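Local coordinates for Xaa-Pro dipeptidase (Pyrococcus horikoshii, PDB 1WY2), which probably hydrolyses dipeptides that end in proline, working as a homodimeric metallopeptidase with two metal ions in each subunit, at residues Ile20-Ile25 against Leu46-Ser51; Thr53-Glu58 against Pro71-Lys76. All blocks are in the same frame, centred on the assembly; numbering follows the deposited sequence.

Interactions 1 and 2 belong to the same mixed sheet in the creatinase/prolidase N-terminal domain. Interaction 1 pairs strands 22-25 and 44-48. Interaction 2 pairs strands 51-57 and 72-75. Their centres lie about 15 Å apart. Strands 44-48 and 51-57 are sheet neighbours and join the two contacts. A probable hydrogen bond runs from Leu-46 N to Thr-53 O at 2.8 Å. Beside it Leu-46 CB packs on Tyr-55 CE1 at 3.8 Å. Both contacts lie away from the two-zinc site of Asp-212, Asp-223, His-287, Glu-316 and Glu-330. A bound magnesium ion is nearer, about 4 Å from the side chain of Thr-53 and about 8 Å from that of Thr-48.

Interaction 1. Residues Ile20-Ile25 against Leu46-Ser51; sequences IDAVLI and LITGES
Val-23 and Ile-47 form an antiparallel hydrogen-bonded pair. Val-23 N donates to Ile-47 O at 2.9 Å. Ile-47 N donates back to Val-23 O, also at 2.9 Å, and this bond is nearly straight, with 169° at the hydrogen. Each donor lies in the plane of the carbonyl that receives it. Both oxygens take a second, weaker CA-H contact. Ala-22 CA is 3.2 Å from Ile-47 O, and Leu-46 CA is 3.4 Å from Val-23 O.

The side chains divide between the two faces of the sheet. Val-23 CB and Ile-47 CB sit alongside each other at 4.3 Å on one face. Leu-46 and Leu-24 share the other face as a non-hydrogen-bonded pair. Leu-46 holds CG anti to the backbone N (chi1 -177°), and CD1 turns back across the strand gap. CD1 comes to 3.6 Å from Val-23 O and 4.1 Å from Ala-22 CB.

Past the paired strands, a water donates to Asp-21 O and accepts from Gly-49 N. It links the two segments just beyond the direct ladder. Thr-48 N donates to Ser-51 O, and Thr-48 OG1 and Ser-51 OG share a hydrogen bond of 2.6 Å. These bonds close the tight hairpin turn through Gly-49 and Glu-50.

Further out, Asp-21 OD2 accepts from Ser-90 N. Ile-11 of helix 6-17 packs on both Val-23 and Ile-47, Met-15 on Val-23 and Ile-12 on Ile-47. Phe-101 and Leu-105 of helix 99-108 pack on Leu-24. The direct polar links are all backbone to backbone, and apolar side chains pack on both faces, as in an inner strand pair of a sheet flanked by helices.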
loop_
_atom_site.group_PDB
_atom_site.type_symbol
_atom_site.label_atom_id
_atom_site.label_comp_id
_atom_site.label_asym_id
_atom_site.label_seq_id
_atom_site.Cartn_x
_atom_site.Cartn_y
_atom_site.Cartn_z
ATOM N N ILE A 20 -12.930 27.388 9.887
ATOM C CA ILE A 20 -13.372 26.047 9.527
ATOM C C ILE A 20 -14.299 25.550 10.631
ATOM O O ILE A 20 -13.984 25.675 11.812
ATOM C CB ILE A 20 -12.175 25.083 9.387
ATOM C CG1 ILE A 20 -11.292 25.525 8.216
ATOM C CG2 ILE A 20 -12.677 23.660 9.198
ATOM C CD1 ILE A 20 -10.003 24.737 8.079
ATOM N N ASP A 21 -15.441 24.987 10.245
ATOM C CA ASP A 21 -16.419 24.508 11.216
ATOM C C ASP A 21 -16.137 23.128 11.798
ATOM O O ASP A 21 -16.437 22.867 12.964
ATOM C CB ASP A 21 -17.815 24.539 10.589
ATOM C CG ASP A 21 -18.211 25.931 10.141
ATOM O OD1 ASP A 21 -18.252 26.836 11.002
ATOM O OD2 ASP A 21 -18.469 26.125 8.934
ATOM N N ALA A 22 -15.568 22.243 10.988
ATOM C CA ALA A 22 -15.249 20.896 11.441
ATOM C C ALA A 22 -14.137 20.315 10.581
ATOM O O ALA A 22 -13.905 20.773 9.464
ATOM C CB ALA A 22 -16.483 20.009 11.360
ATOM N N VAL A 23 -13.445 19.316 11.114
ATOM C CA VAL A 23 -12.369 18.664 10.385
ATOM C C VAL A 23 -12.585 17.160 10.319
ATOM O O VAL A 23 -12.982 16.530 11.300
ATOM C CB VAL A 23 -10.996 18.947 11.036
ATOM C CG1 VAL A 23 -9.930 18.008 10.461
ATOM C CG2 VAL A 23 -10.602 20.391 10.787
ATOM N N LEU A 24 -12.330 16.592 9.145
ATOM C CA LEU A 24 -12.473 15.161 8.933
ATOM C C LEU A 24 -11.101 14.554 8.656
ATOM O O LEU A 24 -10.402 14.997 7.749
ATOM C CB LEU A 24 -13.397 14.892 7.738
ATOM C CG LEU A 24 -13.531 13.430 7.308
ATOM C CD1 LEU A 24 -14.126 12.610 8.443
ATOM C CD2 LEU A 24 -14.411 13.338 6.065
ATOM N N ILE A 25 -10.720 13.554 9.446
ATOM C CA ILE A 25 -9.437 12.865 9.284
ATOM C C ILE A 25 -9.745 11.423 8.880
ATOM O O ILE A 25 -10.425 10.706 9.618
ATOM C CB ILE A 25 -8.632 12.861 10.608
ATOM C CG1 ILE A 25 -8.342 14.301 11.045
ATOM C CG2 ILE A 25 -7.320 12.089 10.433
ATOM C CD1 ILE A 25 -7.479 15.088 10.069
ATOM N N LEU A 46 -14.026 12.915 13.319
ATOM C CA LEU A 46 -14.689 14.191 13.082
ATOM C C LEU A 46 -14.396 15.080 14.285
ATOM O O LEU A 46 -14.731 14.733 15.418
ATOM C CB LEU A 46 -16.202 14.007 12.929
ATOM C CG LEU A 46 -16.983 15.284 12.604
ATOM C CD1 LEU A 46 -16.496 15.865 11.284
ATOM C CD2 LEU A 46 -18.470 14.972 12.533
ATOM N N ILE A 47 -13.766 16.220 14.030
ATOM C CA ILE A 47 -13.415 17.156 15.090
ATOM C C ILE A 47 -14.215 18.449 14.979
ATOM O O ILE A 47 -14.267 19.068 13.912
ATOM C CB ILE A 47 -11.908 17.507 15.032
ATOM C CG1 ILE A 47 -11.071 16.245 15.263
ATOM C CG2 ILE A 47 -11.571 18.562 16.080
ATOM C CD1 ILE A 47 -9.592 16.416 14.957
ATOM N N THR A 48 -14.857 18.837 16.079
ATOM C CA THR A 48 -15.616 20.083 16.125
ATOM C C THR A 48 -14.975 20.928 17.222
ATOM O O THR A 48 -14.039 20.480 17.881
ATOM C CB THR A 48 -17.110 19.861 16.466
ATOM O OG1 THR A 48 -17.234 19.349 17.797
ATOM C CG2 THR A 48 -17.738 18.893 15.488
ATOM N N GLY A 49 -15.475 22.140 17.425
ATOM C CA GLY A 49 -14.889 23.004 18.435
ATOM C C GLY A 49 -14.889 22.477 19.859
ATOM O O GLY A 49 -14.060 22.888 20.673
ATOM N N GLU A 50 -15.799 21.559 20.169
ATOM C CA GLU A 50 -15.890 21.029 21.525
ATOM C C GLU A 50 -15.925 19.508 21.611
ATOM O O GLU A 50 -16.181 18.956 22.683
ATOM C CB GLU A 50 -17.138 21.600 22.211
ATOM C CG GLU A 50 -17.132 23.120 22.343
ATOM C CD GLU A 50 -18.424 23.660 22.942
ATOM O OE1 GLU A 50 -19.273 22.849 23.367
ATOM O OE2 GLU A 50 -18.588 24.895 22.990
ATOM N N SER A 51 -15.659 18.824 20.501
ATOM C CA SER A 51 -15.699 17.367 20.515
ATOM C C SER A 51 -14.838 16.712 19.441
ATOM O O SER A 51 -14.487 17.330 18.438
ATOM C CB SER A 51 -17.141 16.882 20.340
ATOM O OG SER A 51 -17.578 17.050 18.997
HETATM O O HOH W 1 -17.148 23.485 15.656
#

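Interaction 2. Residues Thr53-Glu58 against Pro71-Lys76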
loop_
_atom_site.group_PDB
_atom_site.type_symbol
_atom_site.label_atom_id
_atom_site.label_comp_id
_atom_site.label_asym_id
_atom_site.label_seq_id
_atom_site.Cartn_x
_atom_site.Cartn_y
_atom_site.Cartn_z
ATOM N N THR A 53 -14.730 12.731 17.647
ATOM C CA THR A 53 -15.318 11.397 17.598
ATOM C C THR A 53 -14.737 10.544 16.477
ATOM O O THR A 53 -14.506 11.029 15.373
ATOM C CB THR A 53 -16.845 11.479 17.377
ATOM O OG1 THR A 53 -17.428 12.338 18.364
ATOM C CG2 THR A 53 -17.477 10.097 17.481
ATOM N N LEU A 54 -14.509 9.271 16.770
ATOM C CA LEU A 54 -13.985 8.345 15.772
ATOM C C LEU A 54 -15.129 7.444 15.320
ATOM O O LEU A 54 -15.650 6.656 16.106
ATOM C CB LEU A 54 -12.860 7.492 16.365
ATOM C CG LEU A 54 -12.362 6.337 15.488
ATOM C CD1 LEU A 54 -11.777 6.880 14.189
ATOM C CD2 LEU A 54 -11.327 5.529 16.247
ATOM N N TYR A 55 -15.527 7.579 14.058
ATOM C CA TYR A 55 -16.603 6.760 13.502
ATOM C C TYR A 55 -16.002 5.594 12.735
ATOM O O TYR A 55 -15.108 5.785 11.912
ATOM C CB TYR A 55 -17.478 7.578 12.550
ATOM C CG TYR A 55 -18.224 8.713 13.202
ATOM C CD1 TYR A 55 -17.615 9.950 13.407
ATOM C CD2 TYR A 55 -19.545 8.550 13.620
ATOM C CE1 TYR A 55 -18.306 11.001 14.013
ATOM C CE2 TYR A 55 -20.243 9.589 14.224
ATOM C CZ TYR A 55 -19.620 10.810 14.415
ATOM O OH TYR A 55 -20.322 11.844 14.992
ATOM N N VAL A 56 -16.493 4.389 13.000
ATOM C CA VAL A 56 -15.980 3.207 12.317
ATOM C C VAL A 56 -17.084 2.215 11.973
ATOM O O VAL A 56 -18.162 2.237 12.569
ATOM C CB VAL A 56 -14.936 2.469 13.184
ATOM C CG1 VAL A 56 -13.752 3.378 13.472
ATOM C CG2 VAL A 56 -15.575 2.005 14.481
ATOM N N PRO A 57 -16.832 1.345 10.981
ATOM C CA PRO A 57 -17.820 0.341 10.575
ATOM C C PRO A 57 -17.960 -0.677 11.707
ATOM O O PRO A 57 -17.081 -0.780 12.561
ATOM C CB PRO A 57 -17.191 -0.277 9.327
ATOM C CG PRO A 57 -16.361 0.840 8.769
ATOM C CD PRO A 57 -15.721 1.405 10.016
ATOM N N GLU A 58 -19.055 -1.429 11.710
ATOM C CA GLU A 58 -19.283 -2.428 12.750
ATOM C C GLU A 58 -18.118 -3.406 12.901
ATOM O O GLU A 58 -17.751 -3.776 14.016
ATOM C CB GLU A 58 -20.569 -3.206 12.461
ATOM C CG GLU A 58 -21.818 -2.339 12.450
ATOM C CD GLU A 58 -23.086 -3.143 12.235
ATOM O OE1 GLU A 58 -23.227 -3.766 11.161
ATOM O OE2 GLU A 58 -23.944 -3.152 13.144
ATOM N N PRO A 71 -13.735 9.140 21.951
ATOM C CA PRO A 71 -15.018 8.437 21.835
ATOM C C PRO A 71 -15.222 7.776 20.477
ATOM O O PRO A 71 -15.010 8.402 19.438
ATOM C CB PRO A 71 -16.036 9.541 22.095
ATOM C CG PRO A 71 -15.323 10.404 23.083
ATOM C CD PRO A 71 -13.931 10.493 22.501
ATOM N N VAL A 72 -15.641 6.514 20.494
ATOM C CA VAL A 72 -15.868 5.767 19.262
ATOM C C VAL A 72 -17.350 5.522 19.008
ATOM O O VAL A 72 -18.082 5.101 19.906
ATOM C CB VAL A 72 -15.154 4.397 19.301
ATOM C CG1 VAL A 72 -15.339 3.676 17.971
ATOM C CG2 VAL A 72 -13.679 4.585 19.611
ATOM N N GLU A 73 -17.782 5.802 17.782
ATOM C CA GLU A 73 -19.165 5.600 17.360
ATOM C C GLU A 73 -19.156 4.678 16.147
ATOM O O GLU A 73 -18.363 4.869 15.224
ATOM C CB GLU A 73 -19.814 6.931 16.972
ATOM C CG GLU A 73 -20.179 7.831 18.140
ATOM C CD GLU A 73 -21.330 7.279 18.956
ATOM O OE1 GLU A 73 -22.401 7.017 18.368
ATOM O OE2 GLU A 73 -21.165 7.108 20.183
ATOM N N LYS A 74 -20.027 3.677 16.144
ATOM C CA LYS A 74 -20.083 2.755 15.019
ATOM C C LYS A 74 -21.300 3.035 14.153
ATOM O O LYS A 74 -22.303 3.571 14.627
ATOM C CB LYS A 74 -20.116 1.301 15.506
ATOM C CG LYS A 74 -21.368 0.903 16.279
ATOM C CD LYS A 74 -21.408 1.521 17.667
ATOM C CE LYS A 74 -22.594 0.989 18.467
ATOM N NZ LYS A 74 -22.606 1.502 19.868
ATOM N N PHE A 75 -21.197 2.685 12.876
ATOM C CA PHE A 75 -22.291 2.877 11.935
ATOM C C PHE A 75 -22.411 1.643 11.050
ATOM O O PHE A 75 -21.420 0.963 10.785
ATOM C CB PHE A 75 -22.056 4.134 11.084
ATOM C CG PHE A 75 -20.804 4.089 10.250
ATOM C CD1 PHE A 75 -20.767 3.369 9.058
ATOM C CD2 PHE A 75 -19.660 4.770 10.656
ATOM C CE1 PHE A 75 -19.610 3.329 8.283
ATOM C CE2 PHE A 75 -18.498 4.737 9.889
ATOM C CZ PHE A 75 -18.474 4.014 8.699
ATOM N N LYS A 76 -23.630 1.351 10.609
ATOM C CA LYS A 76 -23.874 0.193 9.760
ATOM C C LYS A 76 -23.775 0.575 8.290
ATOM O O LYS A 76 -23.283 -0.197 7.469
ATOM C CB LYS A 76 -25.258 -0.391 10.052
ATOM C CG LYS A 76 -25.459 -0.810 11.499
ATOM C CD LYS A 76 -26.856 -1.372 11.721
ATOM C CE LYS A 76 -27.065 -1.790 13.167
ATOM N NZ LYS A 76 -28.450 -2.286 13.405
#
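The Phe-75 ring fills the main hollow of this contact, a groove along Tyr-55, Val-56 and Pro-57. Its CG takes the crowded position between the backbone N and the carbonyl carbon (chi1 61°). This folds the ring back over the neighbouring strand. Val-56 O and Pro-57 N lie over one ring face. Pro-57 CA makes a CH-pi contact with the ring, 4.3 Å from the centroid and 16° off the normal. Pro-57 CG touches CZ of Phe-75 at 3.8 Å. Tyr-55 CB meets CE2 of Phe-75 at 4.0 Å. An alanine in place of Phe-75 would take the ring away from Pro-57 and Tyr-55 CB and would probably loosen the end of the strand pair.

Tyr-55 and Glu-73 lie side by side, with CD2 of Tyr-55 against CB of Glu-73 at 3.7 Å. Thr-53 CG2 is wedged here. It sits over the rim of one Tyr-55 ring face and meets Glu-73 CG at 3.6 Å. On the opposite face of the sheet, the side chains of Val-56 and Val-72 cross obliquely, with CG2 of Val-56 3.9 Å from CG1 of Val-72. At the far end Glu-58 lies across the aliphatic chain of Lys-76, and OE2 of Glu-58 stays 4.6 Å from NZ of Lys-76, too far for a salt bridge.

The parallel backbones are joined by alternating bonds: Leu-54 N to Pro-71 O, Glu-73 N to Leu-54 O, Val-56 N to Glu-73 O and Phe-75 N to Val-56 O. Helix 58-67 connects the strands as a beta-alpha-beta crossover. Its Ala-64 packs on Val-56 and Val-72. Ala-84 of helix 78-85 touches Tyr-55 and Glu-80 touches Phe-75. Strand 44-48 flanks strand 51-57 on its other side, and strand 72-75 is outermost within this chain.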